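Local coordinates for hypothetical signal peptide protein (Sinorhizobium meliloti, PDB 3PJY), which is of unknown function but belongs to the DUF192 family and may act as a transcription regulator, at residues Q42-D46 and N109-R115; H47-F53 and A103-N109; G79-I84 and V118-L124. All blocks are in the same frame, centred on the assembly; numbering follows the deposited sequence. Where two conformers were deposited one is given.

Contact 1: residues Q42-D46 and N109-R115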
ATOM      1  N   GLN B  42       8.710  14.626  13.285  0.50 18.07           N
ATOM      2  CA  GLN B  42       7.615  14.383  12.363  0.50 20.15           C
ATOM      3  C   GLN B  42       7.734  12.991  11.786  0.50 18.45           C
ATOM      4  O   GLN B  42       8.782  12.372  11.856  0.50 17.44           O
ATOM      5  CB  GLN B  42       7.638  15.407  11.220  0.50 23.49           C
ATOM      6  CG  GLN B  42       8.903  15.350  10.373  0.50 20.36           C
HETATM    7  N   MSE B  43       6.643  12.542  11.178  1.00 18.16           N
HETATM    8  CA  MSE B  43       6.569  11.249  10.520  1.00 17.09           C
HETATM    9  C   MSE B  43       5.243  11.224   9.750  1.00 17.41           C
HETATM   10  O   MSE B  43       4.230  11.595  10.296  1.00 19.60           O
HETATM   11  CB  MSE B  43       6.606  10.103  11.532  1.00 17.99           C
HETATM   12  CG  MSE B  43       6.631   8.708  10.857  1.00 17.36           C
HETATM   13 SE   MSE B  43       7.162   7.289  12.033  0.75 15.42          SE
HETATM   14  CE  MSE B  43       5.562   7.139  13.037  1.00 17.46           C
ATOM     15  N   ALA B  44       5.298  10.844   8.471  1.00 17.24           N
ATOM     16  CA  ALA B  44       4.125  10.866   7.603  1.00 17.33           C
ATOM     17  C   ALA B  44       3.074   9.873   8.021  1.00 18.61           C
ATOM     18  O   ALA B  44       3.405   8.851   8.653  1.00 17.47           O
ATOM     19  CB  ALA B  44       4.541  10.630   6.114  1.00 21.56           C
ATOM     20  N   PRO B  45       1.797  10.138   7.690  1.00 18.45           N
ATOM     21  CA  PRO B  45       0.758   9.294   8.261  1.00 17.07           C
ATOM     22  C   PRO B  45       0.837   7.802   7.867  1.00 17.11           C
ATOM     23  O   PRO B  45       0.482   6.925   8.663  1.00 17.58           O
ATOM     24  CB  PRO B  45      -0.534   9.865   7.688  1.00 19.59           C
ATOM     25  CG  PRO B  45      -0.215  11.308   7.428  1.00 22.58           C
ATOM     26  CD  PRO B  45       1.230  11.331   6.997  1.00 21.42           C
ATOM     27  N   ASP B  46       1.297   7.517   6.654  1.00 17.37           N
ATOM     28  CA  ASP B  46       1.449   6.124   6.209  1.00 18.02           C
ATOM     29  C   ASP B  46       2.886   5.576   6.382  1.00 18.33           C
ATOM     30  O   ASP B  46       3.260   4.599   5.697  1.00 19.59           O
ATOM     31  CB  ASP B  46       0.946   5.943   4.774  1.00 18.72           C
ATOM     32  CG  ASP B  46      -0.564   6.140   4.649  1.00 28.74           C
ATOM     33  OD1 ASP B  46      -1.322   5.707   5.533  1.00 23.67           O
ATOM     34  OD2 ASP B  46      -0.979   6.820   3.677  1.00 31.39           O
ATOM     35  N   ASN B 109       2.101   6.695  13.820  1.00 14.62           N
ATOM     36  CA  ASN B 109       1.611   7.897  14.469  1.00 15.08           C
ATOM     37  C   ASN B 109       0.377   7.564  15.302  1.00 16.94           C
ATOM     38  O   ASN B 109      -0.499   6.788  14.887  1.00 16.46           O
ATOM     39  CB  ASN B 109       1.228   8.956  13.466  1.00 17.43           C
ATOM     40  CG  ASN B 109       2.413   9.691  12.905  1.00 18.12           C
ATOM     41  OD1 ASN B 109       3.020  10.524  13.591  1.00 20.11           O
ATOM     42  ND2 ASN B 109       2.719   9.438  11.638  1.00 17.57           N
ATOM     43  N   ALA B 110       0.250   8.162  16.474  1.00 17.52           N
ATOM     44  CA  ALA B 110      -0.980   7.984  17.249  1.00 18.12           C
ATOM     45  C   ALA B 110      -2.203   8.351  16.443  1.00 19.00           C
ATOM     46  O   ALA B 110      -2.210   9.354  15.693  1.00 18.78           O
ATOM     47  CB  ALA B 110      -0.926   8.780  18.590  1.00 19.72           C
ATOM     48  N   GLY B 111      -3.245   7.540  16.574  1.00 20.00           N
ATOM     49  CA  GLY B 111      -4.480   7.732  15.821  1.00 21.02           C
ATOM     50  C   GLY B 111      -4.549   6.913  14.548  1.00 19.53           C
ATOM     51  O   GLY B 111      -5.610   6.834  13.921  1.00 20.56           O
ATOM     52  N   THR B 112      -3.415   6.321  14.148  1.00 16.82           N
ATOM     53  CA  THR B 112      -3.384   5.532  12.901  1.00 16.80           C
ATOM     54  C   THR B 112      -4.274   4.289  12.960  1.00 17.84           C
ATOM     55  O   THR B 112      -4.971   3.979  11.990  1.00 18.25           O
ATOM     56  CB  THR B 112      -1.976   5.166  12.472  1.00 17.92           C
ATOM     57  OG1 THR B 112      -1.195   6.364  12.366  1.00 17.34           O
ATOM     58  CG2 THR B 112      -2.000   4.517  11.078  1.00 16.79           C
ATOM     59  N   VAL B 113      -4.277   3.620  14.101  1.00 17.00           N
ATOM     60  CA  VAL B 113      -5.114   2.409  14.270  1.00 17.70           C
ATOM     61  C   VAL B 113      -6.554   2.727  14.037  1.00 19.98           C
ATOM     62  O   VAL B 113      -7.248   2.048  13.259  1.00 19.75           O
ATOM     63  CB  VAL B 113      -4.844   1.715  15.611  1.00 20.27           C
ATOM     64  CG1 VAL B 113      -5.923   0.640  15.962  1.00 20.43           C
ATOM     65  CG2 VAL B 113      -3.414   1.104  15.579  1.00 17.06           C
ATOM     66  N   LYS B 114      -6.997   3.813  14.642  1.00 19.20           N
ATOM     67  CA  LYS B 114      -8.383   4.272  14.382  1.00 22.48           C
ATOM     68  C   LYS B 114      -8.645   4.692  12.953  1.00 21.40           C
ATOM     69  O   LYS B 114      -9.682   4.325  12.360  1.00 21.42           O
ATOM     70  CB  LYS B 114      -8.738   5.378  15.340  1.00 27.22           C
ATOM     71  CG  LYS B 114      -8.983   4.860  16.731  1.00 36.49           C
ATOM     72  CD  LYS B 114     -10.299   4.030  16.893  1.00 51.32           C
ATOM     73  CE  LYS B 114     -10.282   3.143  18.187  1.00 49.19           C
ATOM     74  NZ  LYS B 114      -9.292   1.968  18.161  1.00 39.42           N
ATOM     75  N   ARG B 115      -7.745   5.482  12.393  1.00 21.01           N
ATOM     76  CA  ARG B 115      -7.895   5.947  11.026  1.00 19.64           C
ATOM     77  C   ARG B 115      -8.051   4.798  10.052  1.00 19.19           C
ATOM     78  O   ARG B 115      -8.863   4.908   9.107  1.00 20.47           O
ATOM     79  CB  ARG B 115      -6.708   6.816  10.585  1.00 20.55           C
ATOM     80  CG  ARG B 115      -6.728   7.234   9.082  1.00 19.74           C
ATOM     81  CD  ARG B 115      -5.603   8.258   8.840  1.00 21.83           C
ATOM     82  NE  ARG B 115      -4.222   7.713   8.866  1.00 20.23           N
ATOM     83  CZ  ARG B 115      -3.603   7.164   7.826  1.00 20.57           C
ATOM     84  NH1 ARG B 115      -4.217   6.975   6.659  1.00 24.20           N
ATOM     85  NH2 ARG B 115      -2.326   6.830   7.939  1.00 21.49           N
TER
HETATM   86  O   HOH W   1       2.004   6.610  10.948  1.00 17.06           O
HETATM   87  O   HOH W   2      -3.553   6.942   3.699  1.00 36.30           O
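Asn109 turns its CG back beside its own backbone N (chi1 -78°), which carries the amide across to Met43, while Arg115 runs out from the helix and bends at chi3 (72°) so that its guanidinium meets Pro45 and Asp46. Asn109 opens a type II beta turn (Asn109 to Thr112) that leads from strand 102-109 into helix 112-116, on which Arg115 sits a turn further on, with Gly111 as N-cap; the partner is the loop just ahead of strand 47-53. Asn109 ND2 donates to Met43 O (3.0 Å), coming from well above the carbonyl plane, not in it. The side chains of Asn109 and Met43, a selenomethionine here, run alongside one another in opposing senses, and Met43 CE ends 3.6 Å from Asn109 N. One water joins the turn to the loop as well, accepting from Asn109 N and ND2 and donating to Pro45 O. Behind this, Asn109 O takes both Thr112 N and Thr112 OG1 from the same face, OG1 at 2.6 Å, which ties the turn to the first residue of the helix. At the surface, Arg115 NH2 forms a salt bridge to Asp46 OD1 at 2.8 Å; the oxygen lies in the guanidinium plane, but the carboxylate is turned 50° from it and is met from above. Pro45 CB packs 3.5 Å from the same NH2. Asp46 OD1 also bonds to His20 NE2 from strand 19-27, and Arg115 NH1 adds a weak third bond. The remaining oxygen, Asp46 OD2, accepts a hydrogen bond from a second water at 2.6 Å, which in turn accepts from Arg115 NH1 at 3.0 Å.

Contact 2: residues H47-F53 and A103-N109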
ATOM      1  N   HIS B  47       3.670   6.190   7.265  0.50 16.87           N
ATOM      2  CA  HIS B  47       5.012   5.727   7.572  0.50 15.86           C
ATOM      3  C   HIS B  47       5.108   5.309   9.037  0.50 17.27           C
ATOM      4  O   HIS B  47       4.524   5.934   9.919  0.50 14.93           O
ATOM      5  CB  HIS B  47       6.036   6.803   7.300  0.50 17.24           C
ATOM      6  CG  HIS B  47       6.366   6.980   5.851  0.50 24.39           C
ATOM      7  ND1 HIS B  47       7.600   6.637   5.328  0.50 23.04           N
ATOM      8  CD2 HIS B  47       5.652   7.504   4.824  0.50 30.69           C
ATOM      9  CE1 HIS B  47       7.618   6.932   4.035  0.50 18.68           C
ATOM     10  NE2 HIS B  47       6.454   7.458   3.708  0.50 24.52           N
ATOM     11  N   GLY B  48       5.914   4.285   9.282  1.00 15.43           N
ATOM     12  CA  GLY B  48       6.153   3.800  10.624  1.00 15.36           C
ATOM     13  C   GLY B  48       7.479   3.105  10.756  1.00 14.78           C
ATOM     14  O   GLY B  48       8.310   3.139   9.836  1.00 14.77           O
HETATM   15  N   MSE B  49       7.682   2.519  11.925  1.00 14.38           N
HETATM   16  CA  MSE B  49       8.894   1.774  12.186  1.00 14.22           C
HETATM   17  C   MSE B  49       8.486   0.379  12.642  1.00 13.32           C
HETATM   18  O   MSE B  49       7.665   0.212  13.546  1.00 13.96           O
HETATM   19  CB  MSE B  49       9.757   2.495  13.204  1.00 13.49           C
HETATM   20  CG  MSE B  49      11.017   1.732  13.507  1.00 13.63           C
HETATM   21 SE   MSE B  49      12.395   2.732  14.461  0.75 13.83          SE
HETATM   22  CE  MSE B  49      12.997   3.848  13.035  1.00 15.81           C
ATOM     23  N   LEU B  50       9.087  -0.617  12.005  1.00 12.84           N
ATOM     24  CA  LEU B  50       8.816  -2.005  12.291  1.00 11.98           C
ATOM     25  C   LEU B  50      10.070  -2.553  13.012  1.00 12.95           C
ATOM     26  O   LEU B  50      11.160  -2.631  12.449  1.00 14.91           O
ATOM     27  CB  LEU B  50       8.555  -2.823  11.040  1.00 13.40           C
ATOM     28  CG  LEU B  50       8.224  -4.311  11.229  1.00 14.77           C
ATOM     29  CD1 LEU B  50       6.928  -4.474  12.046  1.00 14.37           C
ATOM     30  CD2 LEU B  50       8.086  -4.980   9.845  1.00 18.25           C
ATOM     31  N   PHE B  51       9.868  -2.905  14.262  1.00 13.98           N
ATOM     32  CA  PHE B  51      10.898  -3.460  15.142  1.00 13.03           C
ATOM     33  C   PHE B  51      10.888  -4.964  14.936  1.00 13.50           C
ATOM     34  O   PHE B  51       9.874  -5.636  15.205  1.00 14.63           O
ATOM     35  CB  PHE B  51      10.601  -3.124  16.590  1.00 13.43           C
ATOM     36  CG  PHE B  51      10.658  -1.644  16.893  1.00 13.01           C
ATOM     37  CD1 PHE B  51       9.620  -0.810  16.505  1.00 13.75           C
ATOM     38  CD2 PHE B  51      11.765  -1.065  17.519  1.00 12.41           C
ATOM     39  CE1 PHE B  51       9.664   0.559  16.700  1.00 13.25           C
ATOM     40  CE2 PHE B  51      11.788   0.325  17.745  1.00 15.08           C
ATOM     41  CZ  PHE B  51      10.776   1.131  17.342  1.00 14.33           C
ATOM     42  N   ASP B  52      12.001  -5.523  14.476  1.00 14.00           N
ATOM     43  CA  ASP B  52      12.146  -6.958  14.180  1.00 14.78           C
ATOM     44  C   ASP B  52      13.095  -7.507  15.217  1.00 15.96           C
ATOM     45  O   ASP B  52      14.310  -7.242  15.191  1.00 15.53           O
ATOM     46  CB  ASP B  52      12.709  -7.124  12.776  1.00 17.04           C
ATOM     47  CG  ASP B  52      12.923  -8.579  12.394  1.00 22.49           C
ATOM     48  OD1 ASP B  52      12.802  -9.454  13.253  1.00 22.52           O
ATOM     49  OD2 ASP B  52      13.224  -8.845  11.226  1.00 28.72           O
ATOM     50  N   PHE B  53      12.548  -8.212  16.209  1.00 15.74           N
ATOM     51  CA  PHE B  53      13.340  -8.711  17.341  1.00 15.22           C
ATOM     52  C   PHE B  53      14.164  -9.949  17.026  1.00 17.52           C
ATOM     53  O   PHE B  53      15.006 -10.355  17.833  1.00 17.61           O
ATOM     54  CB  PHE B  53      12.389  -8.990  18.511  1.00 14.79           C
ATOM     55  CG  PHE B  53      11.687  -7.762  18.941  1.00 16.12           C
ATOM     56  CD1 PHE B  53      12.349  -6.799  19.621  1.00 17.34           C
ATOM     57  CD2 PHE B  53      10.377  -7.511  18.563  1.00 21.76           C
ATOM     58  CE1 PHE B  53      11.731  -5.619  19.971  1.00 21.22           C
ATOM     59  CE2 PHE B  53       9.773  -6.320  18.956  1.00 23.70           C
ATOM     60  CZ  PHE B  53      10.494  -5.383  19.602  1.00 18.48           C
ATOM     61  N   ALA B 103       6.938 -11.283  17.851  1.00 17.04           N
ATOM     62  CA  ALA B 103       8.105 -11.258  16.985  1.00 15.33           C
ATOM     63  C   ALA B 103       8.442  -9.863  16.457  1.00 14.56           C
ATOM     64  O   ALA B 103       9.554  -9.613  16.020  1.00 15.92           O
ATOM     65  CB  ALA B 103       7.891 -12.207  15.792  1.00 18.81           C
ATOM     66  N   TYR B 104       7.452  -8.972  16.441  1.00 15.02           N
ATOM     67  CA  TYR B 104       7.589  -7.618  15.892  1.00 14.64           C
ATOM     68  C   TYR B 104       6.771  -6.646  16.692  1.00 13.55           C
ATOM     69  O   TYR B 104       5.760  -7.020  17.330  1.00 15.69           O
ATOM     70  CB  TYR B 104       7.104  -7.524  14.453  1.00 14.37           C
ATOM     71  CG  TYR B 104       7.696  -8.494  13.478  1.00 18.09           C
ATOM     72  CD1 TYR B 104       7.074  -9.719  13.259  1.00 19.73           C
ATOM     73  CD2 TYR B 104       8.826  -8.178  12.748  1.00 19.15           C
ATOM     74  CE1 TYR B 104       7.555 -10.601  12.380  1.00 21.99           C
ATOM     75  CE2 TYR B 104       9.342  -9.094  11.830  1.00 24.91           C
ATOM     76  CZ  TYR B 104       8.716 -10.307  11.699  1.00 24.52           C
ATOM     77  OH  TYR B 104       9.189 -11.206  10.786  1.00 29.38           O
ATOM     78  N   VAL B 105       7.155  -5.381  16.637  1.00 14.21           N
ATOM     79  CA  VAL B 105       6.302  -4.280  17.060  1.00 13.52           C
ATOM     80  C   VAL B 105       6.288  -3.272  15.905  1.00 13.66           C
ATOM     81  O   VAL B 105       7.333  -2.952  15.326  1.00 13.87           O
ATOM     82  CB  VAL B 105       6.755  -3.617  18.338  1.00 13.61           C
ATOM     83  CG1 VAL B 105       6.066  -2.268  18.609  1.00 16.30           C
ATOM     84  CG2 VAL B 105       6.530  -4.565  19.560  1.00 14.34           C
ATOM     85  N   LEU B 106       5.095  -2.805  15.554  1.00 13.49           N
ATOM     86  CA  LEU B 106       4.932  -1.702  14.576  1.00 12.04           C
ATOM     87  C   LEU B 106       4.562  -0.444  15.338  1.00 14.52           C
ATOM     88  O   LEU B 106       3.555  -0.434  16.057  1.00 14.00           O
ATOM     89  CB  LEU B 106       3.863  -2.067  13.530  1.00 13.90           C
ATOM     90  CG  LEU B 106       3.573  -1.030  12.468  1.00 14.66           C
ATOM     91  CD1 LEU B 106       4.799  -0.651  11.664  1.00 14.21           C
ATOM     92  CD2 LEU B 106       2.455  -1.557  11.581  1.00 15.37           C
ATOM     93  N   GLU B 107       5.369   0.604  15.169  1.00 13.18           N
ATOM     94  CA  GLU B 107       5.020   1.914  15.692  1.00 12.95           C
ATOM     95  C   GLU B 107       4.537   2.828  14.568  1.00 14.32           C
ATOM     96  O   GLU B 107       5.188   2.965  13.542  1.00 13.97           O
ATOM     97  CB  GLU B 107       6.183   2.568  16.406  1.00 13.53           C
ATOM     98  CG  GLU B 107       6.473   1.955  17.740  1.00 15.98           C
ATOM     99  CD  GLU B 107       7.598   2.609  18.510  1.00 18.47           C
ATOM    100  OE1 GLU B 107       8.400   3.404  17.998  1.00 16.25           O
ATOM    101  OE2 GLU B 107       7.708   2.283  19.711  1.00 24.32           O
ATOM    102  N   LEU B 108       3.378   3.425  14.774  1.00 13.70           N
ATOM    103  CA  LEU B 108       2.748   4.335  13.839  1.00 12.59           C
ATOM    104  C   LEU B 108       2.395   5.634  14.567  1.00 14.20           C
ATOM    105  O   LEU B 108       2.335   5.673  15.807  1.00 14.97           O
ATOM    106  CB  LEU B 108       1.460   3.714  13.313  1.00 14.63           C
ATOM    107  CG  LEU B 108       1.613   2.379  12.557  1.00 14.99           C
ATOM    108  CD1 LEU B 108       0.241   1.746  12.304  1.00 18.69           C
ATOM    109  CD2 LEU B 108       2.363   2.608  11.278  1.00 16.64           C
ATOM    110  N   ASN B 109       2.101   6.695  13.820  1.00 14.62           N
ATOM    111  CA  ASN B 109       1.611   7.897  14.469  1.00 15.08           C
ATOM    112  C   ASN B 109       0.377   7.564  15.302  1.00 16.94           C
ATOM    113  O   ASN B 109      -0.499   6.788  14.887  1.00 16.46           O
ATOM    114  CB  ASN B 109       1.228   8.956  13.466  1.00 17.43           C
ATOM    115  CG  ASN B 109       2.413   9.691  12.905  1.00 18.12           C
ATOM    116  OD1 ASN B 109       3.020  10.524  13.591  1.00 20.11           O
ATOM    117  ND2 ASN B 109       2.719   9.438  11.638  1.00 17.57           N
TER
HETATM  118  O   HOH W   1       2.004   6.610  10.948  1.00 17.06           O
HETATM  119  O   HOH W   3      11.147 -11.361  14.644  1.00 25.89           O
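Three rings line this strand pair, and the rings of Phe51 and Phe53 meet the opposite strand with their edges. Phe51 has Val105 O in its plane, 3.3 Å from CD1, and farther along the rim Glu107 OE1 sits 3.4 Å from CZ, the carboxylate plane standing 67° to the ring. Phe53 holds the backbone of Ala103 and Tyr104 at its edge, while its CE2 touches Val105 CG2 at 3.7 Å. Tyr104 has Phe51 O near its plane at the edge and a water over one face, displaced from the ring centre; that water donates to Asp52 OD1 and to Ala103 O. Asp52 and Tyr104 run alongside each other in one direction, with Asp52 CG 3.7 Å from Tyr104 CE2, and Asp52 OD1 is held further by Gly54 N. Leu50 and Leu106 share the Tyr104 side of the sheet. Leu50 sends its branch away from its own N (chi1 -179°), and CD1 reaches Tyr104 CB at 3.9 Å. On the reverse side Met49, Phe51, Val105 and Glu107 gather, and Met61 of strand 60-61 covers the last three. Gly48 has its CA beside Leu108 CD2; a CB there would run into Glu107 O. The backbones are stitched by paired bonds at Met49 with Glu107 and at Phe51 with Val105, the shortest being Phe51 N to Val105 O (2.7 Å), nearly linear at 168°. The weaker bond from Phe53 N to Ala103 O falls where Ala103 and Tyr104 form a classic beta bulge facing Ile75. The whole is an antiparallel pair at the middle of a mixed sheet, flanked by strand 70-75 and, running parallel to strand 47-53, strand 19-27.

Contact 3: residues G79-I84 and V118-L124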
ATOM      1  N   GLY B  79       2.381 -12.588  11.539  1.00 20.33           N
ATOM      2  CA  GLY B  79       1.795 -11.285  11.196  1.00 19.43           C
ATOM      3  C   GLY B  79       0.519 -10.927  11.942  1.00 16.64           C
ATOM      4  O   GLY B  79       0.024  -9.773  11.799  1.00 16.73           O
ATOM      5  N   THR B  80      -0.010 -11.819  12.786  1.00 16.68           N
ATOM      6  CA  THR B  80      -1.206 -11.490  13.562  1.00 17.24           C
ATOM      7  C   THR B  80      -0.927 -10.414  14.590  1.00 16.46           C
ATOM      8  O   THR B  80       0.047 -10.501  15.375  1.00 18.13           O
ATOM      9  CB  THR B  80      -1.800 -12.729  14.264  1.00 20.25           C
ATOM     10  OG1 THR B  80      -2.087 -13.730  13.294  1.00 25.02           O
ATOM     11  CG2 THR B  80      -3.087 -12.385  14.931  1.00 21.06           C
ATOM     12  N   ILE B  81      -1.757  -9.383  14.593  1.00 16.43           N
ATOM     13  CA  ILE B  81      -1.687  -8.368  15.609  1.00 16.69           C
ATOM     14  C   ILE B  81      -2.333  -8.918  16.876  1.00 18.79           C
ATOM     15  O   ILE B  81      -3.546  -9.151  16.923  1.00 19.43           O
ATOM     16  CB  ILE B  81      -2.370  -7.079  15.148  1.00 17.65           C
ATOM     17  CG1 ILE B  81      -1.705  -6.525  13.903  1.00 19.34           C
ATOM     18  CG2 ILE B  81      -2.381  -6.069  16.265  1.00 18.07           C
ATOM     19  CD1 ILE B  81      -2.629  -5.600  13.065  1.00 19.94           C
ATOM     20  N   ARG B  82      -1.519  -9.107  17.910  1.00 19.02           N
ATOM     21  CA  ARG B  82      -1.965  -9.714  19.170  1.00 18.30           C
ATOM     22  C   ARG B  82      -2.576  -8.691  20.085  1.00 22.67           C
ATOM     23  O   ARG B  82      -3.663  -8.939  20.628  1.00 24.08           O
ATOM     24  CB  ARG B  82      -0.805 -10.423  19.887  1.00 20.36           C
ATOM     25  CG  ARG B  82      -0.178 -11.513  19.057  1.00 23.47           C
ATOM     26  CD  ARG B  82      -1.085 -12.692  18.863  1.00 39.33           C
ATOM     27  NE  ARG B  82      -1.589 -13.170  20.143  1.00 48.22           N
ATOM     28  CZ  ARG B  82      -2.629 -13.990  20.294  1.00 62.06           C
ATOM     29  NH1 ARG B  82      -3.290 -14.467  19.237  1.00 60.17           N
ATOM     30  NH2 ARG B  82      -2.996 -14.355  21.520  1.00 62.68           N
ATOM     31  N   THR B  83      -1.884  -7.578  20.290  1.00 20.83           N
ATOM     32  CA  THR B  83      -2.385  -6.510  21.107  1.00 21.22           C
ATOM     33  C   THR B  83      -1.958  -5.165  20.515  1.00 19.44           C
ATOM     34  O   THR B  83      -0.985  -5.082  19.746  1.00 18.17           O
ATOM     35  CB  THR B  83      -1.907  -6.589  22.562  1.00 26.56           C
ATOM     36  OG1 THR B  83      -0.513  -6.496  22.608  1.00 25.57           O
ATOM     37  CG2 THR B  83      -2.291  -7.925  23.206  1.00 30.00           C
ATOM     38  N   ILE B  84      -2.692  -4.143  20.930  1.00 18.12           N
ATOM     39  CA  ILE B  84      -2.485  -2.792  20.440  1.00 16.86           C
ATOM     40  C   ILE B  84      -2.508  -1.855  21.612  1.00 18.43           C
ATOM     41  O   ILE B  84      -3.450  -1.917  22.439  1.00 20.70           O
ATOM     42  CB  ILE B  84      -3.553  -2.362  19.431  1.00 16.73           C
ATOM     43  CG1 ILE B  84      -3.562  -3.300  18.230  1.00 18.79           C
ATOM     44  CG2 ILE B  84      -3.304  -0.922  18.997  1.00 18.18           C
ATOM     45  CD1 ILE B  84      -4.626  -2.968  17.140  1.00 20.31           C
ATOM     46  N   VAL B 118      -8.252  -0.705  12.226  1.00 17.97           N
ATOM     47  CA  VAL B 118      -7.501  -1.889  12.631  1.00 18.08           C
ATOM     48  C   VAL B 118      -7.842  -2.324  14.038  1.00 20.37           C
ATOM     49  O   VAL B 118      -8.127  -1.505  14.893  1.00 21.41           O
ATOM     50  CB  VAL B 118      -5.995  -1.582  12.463  1.00 15.87           C
ATOM     51  CG1 VAL B 118      -5.109  -2.724  13.062  1.00 18.66           C
ATOM     52  CG2 VAL B 118      -5.689  -1.411  11.012  1.00 17.39           C
ATOM     53  N   SER B 119      -7.882  -3.649  14.255  1.00 20.06           N
ATOM     54  CA  SER B 119      -8.220  -4.261  15.532  1.00 19.94           C
ATOM     55  C   SER B 119      -7.253  -5.398  15.814  1.00 18.97           C
ATOM     56  O   SER B 119      -6.692  -5.958  14.919  1.00 18.36           O
ATOM     57  CB  SER B 119      -9.622  -4.913  15.493  1.00 23.20           C
ATOM     58  OG  SER B 119     -10.630  -4.081  14.928  1.00 27.39           O
ATOM     59  N   PRO B 120      -7.103  -5.803  17.077  1.00 18.53           N
ATOM     60  CA  PRO B 120      -6.419  -7.047  17.347  1.00 19.37           C
ATOM     61  C   PRO B 120      -7.015  -8.184  16.556  1.00 19.66           C
ATOM     62  O   PRO B 120      -8.257  -8.265  16.398  1.00 20.85           O
ATOM     63  CB  PRO B 120      -6.623  -7.227  18.858  1.00 20.85           C
ATOM     64  CG  PRO B 120      -6.849  -5.871  19.346  1.00 22.37           C
ATOM     65  CD  PRO B 120      -7.697  -5.213  18.291  1.00 22.43           C
ATOM     66  N   GLY B 121      -6.151  -9.056  16.053  1.00 19.70           N
ATOM     67  CA  GLY B 121      -6.535 -10.146  15.216  1.00 19.56           C
ATOM     68  C   GLY B 121      -6.387  -9.853  13.740  1.00 18.39           C
ATOM     69  O   GLY B 121      -6.365 -10.791  12.920  1.00 21.07           O
ATOM     70  N   ASP B 122      -6.264  -8.570  13.391  1.00 16.75           N
ATOM     71  CA  ASP B 122      -5.899  -8.207  12.030  1.00 17.05           C
ATOM     72  C   ASP B 122      -4.429  -8.586  11.754  1.00 17.83           C
ATOM     73  O   ASP B 122      -3.755  -9.116  12.636  1.00 18.75           O
ATOM     74  CB  ASP B 122      -6.168  -6.719  11.807  1.00 15.67           C
ATOM     75  CG  ASP B 122      -7.676  -6.368  11.862  1.00 20.31           C
ATOM     76  OD1 ASP B 122      -8.538  -7.287  11.755  1.00 21.52           O
ATOM     77  OD2 ASP B 122      -7.985  -5.133  11.935  1.00 20.40           O
ATOM     78  N   ARG B 123      -3.950  -8.409  10.525  1.00 15.94           N
ATOM     79  CA  ARG B 123      -2.626  -8.887  10.159  1.00 17.29           C
ATOM     80  C   ARG B 123      -1.769  -7.890   9.407  1.00 18.47           C
ATOM     81  O   ARG B 123      -2.277  -7.049   8.690  1.00 18.79           O
ATOM     82  CB  ARG B 123      -2.686 -10.198   9.419  1.00 25.61           C
ATOM     83  CG  ARG B 123      -3.258 -10.226   8.093  1.00 32.77           C
ATOM     84  CD  ARG B 123      -3.504 -11.743   7.752  1.00 50.04           C
ATOM     85  NE  ARG B 123      -3.907 -11.961   6.358  1.00 58.83           N
ATOM     86  CZ  ARG B 123      -5.162 -11.967   5.900  1.00 62.02           C
ATOM     87  NH1 ARG B 123      -6.210 -11.753   6.704  1.00 54.07           N
ATOM     88  NH2 ARG B 123      -5.369 -12.178   4.601  1.00 70.89           N
ATOM     89  N   LEU B 124      -0.471  -7.967   9.684  1.00 16.67           N
ATOM     90  CA  LEU B 124       0.541  -7.290   8.904  1.00 16.97           C
ATOM     91  C   LEU B 124       1.175  -8.280   7.943  1.00 18.86           C
ATOM     92  O   LEU B 124       1.479  -9.439   8.295  1.00 19.34           O
ATOM     93  CB  LEU B 124       1.607  -6.684   9.832  1.00 19.40           C
ATOM     94  CG  LEU B 124       2.661  -5.801   9.120  1.00 20.38           C
ATOM     95  CD1 LEU B 124       2.023  -4.510   8.671  1.00 21.49           C
ATOM     96  CD2 LEU B 124       3.797  -5.506  10.146  1.00 25.80           C
TER
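Three backbone hydrogen bonds tie Gly79-Ile84 to Val118-Leu124: Leu124 N to Gly79 O, Ile81 N to Asp122 O at 2.8 Å and almost straight (177°), and Gly121 N to Ile81 O at 2.7 Å. Ile81 points into the contact, and CG1 beside the backbone N (chi1 -60°) lays CD1 against Val118 CG1 (3.8 Å) and Asp122 CB (3.9 Å). Ile84 CD1 comes to the same Val118 methyl and to Pro120 CD at 4.0 Å. The segment 118-124 makes a type II beta turn from Ser119 to Asp122, and Asp122 OD2 accepts Ser119 N across it, while OD1 is held by Ala15 N. A single bridge, Thr80 with Arg123, joins the approach to strand 81-88 to the start of strand 123-126; as these are the outermost strands of the mixed sheet, this is consistent with barrel-like closure. An alanine in place of Ile81 would probably strip Asp122 CB of its methyl contact, leave Val118 CG1 with Ile84 alone across this contact, and open a gap beside the turn. Gly79, with positive phi, lies so tight under Leu124 that a CB would strike Leu124 O. Outside, Arg82 pairs with Glu100 in a salt bridge.

Overall arrangement
Contact 2 is the hub, its centre about 12 Å from those of both contact 1 and contact 3, which lie about 16 Å apart. It shares Asn109 and one bridging water with contact 1, and Met43 SE packs 3.9 Å from Gly48 CA where the loop enters the strand. Toward contact 3 the link is apolar: Leu50 CD1 meets Leu124 CD2 at 3.8 Å. Helix 112-116 joins contacts 1 and 3, where Val113 O and Val118 N, 3.1 Å apart, probably form a hydrogen bond. A sulfate, probably from the crystallisation liquor, lies about 5 Å from the side chain of Asp46 in contact 1.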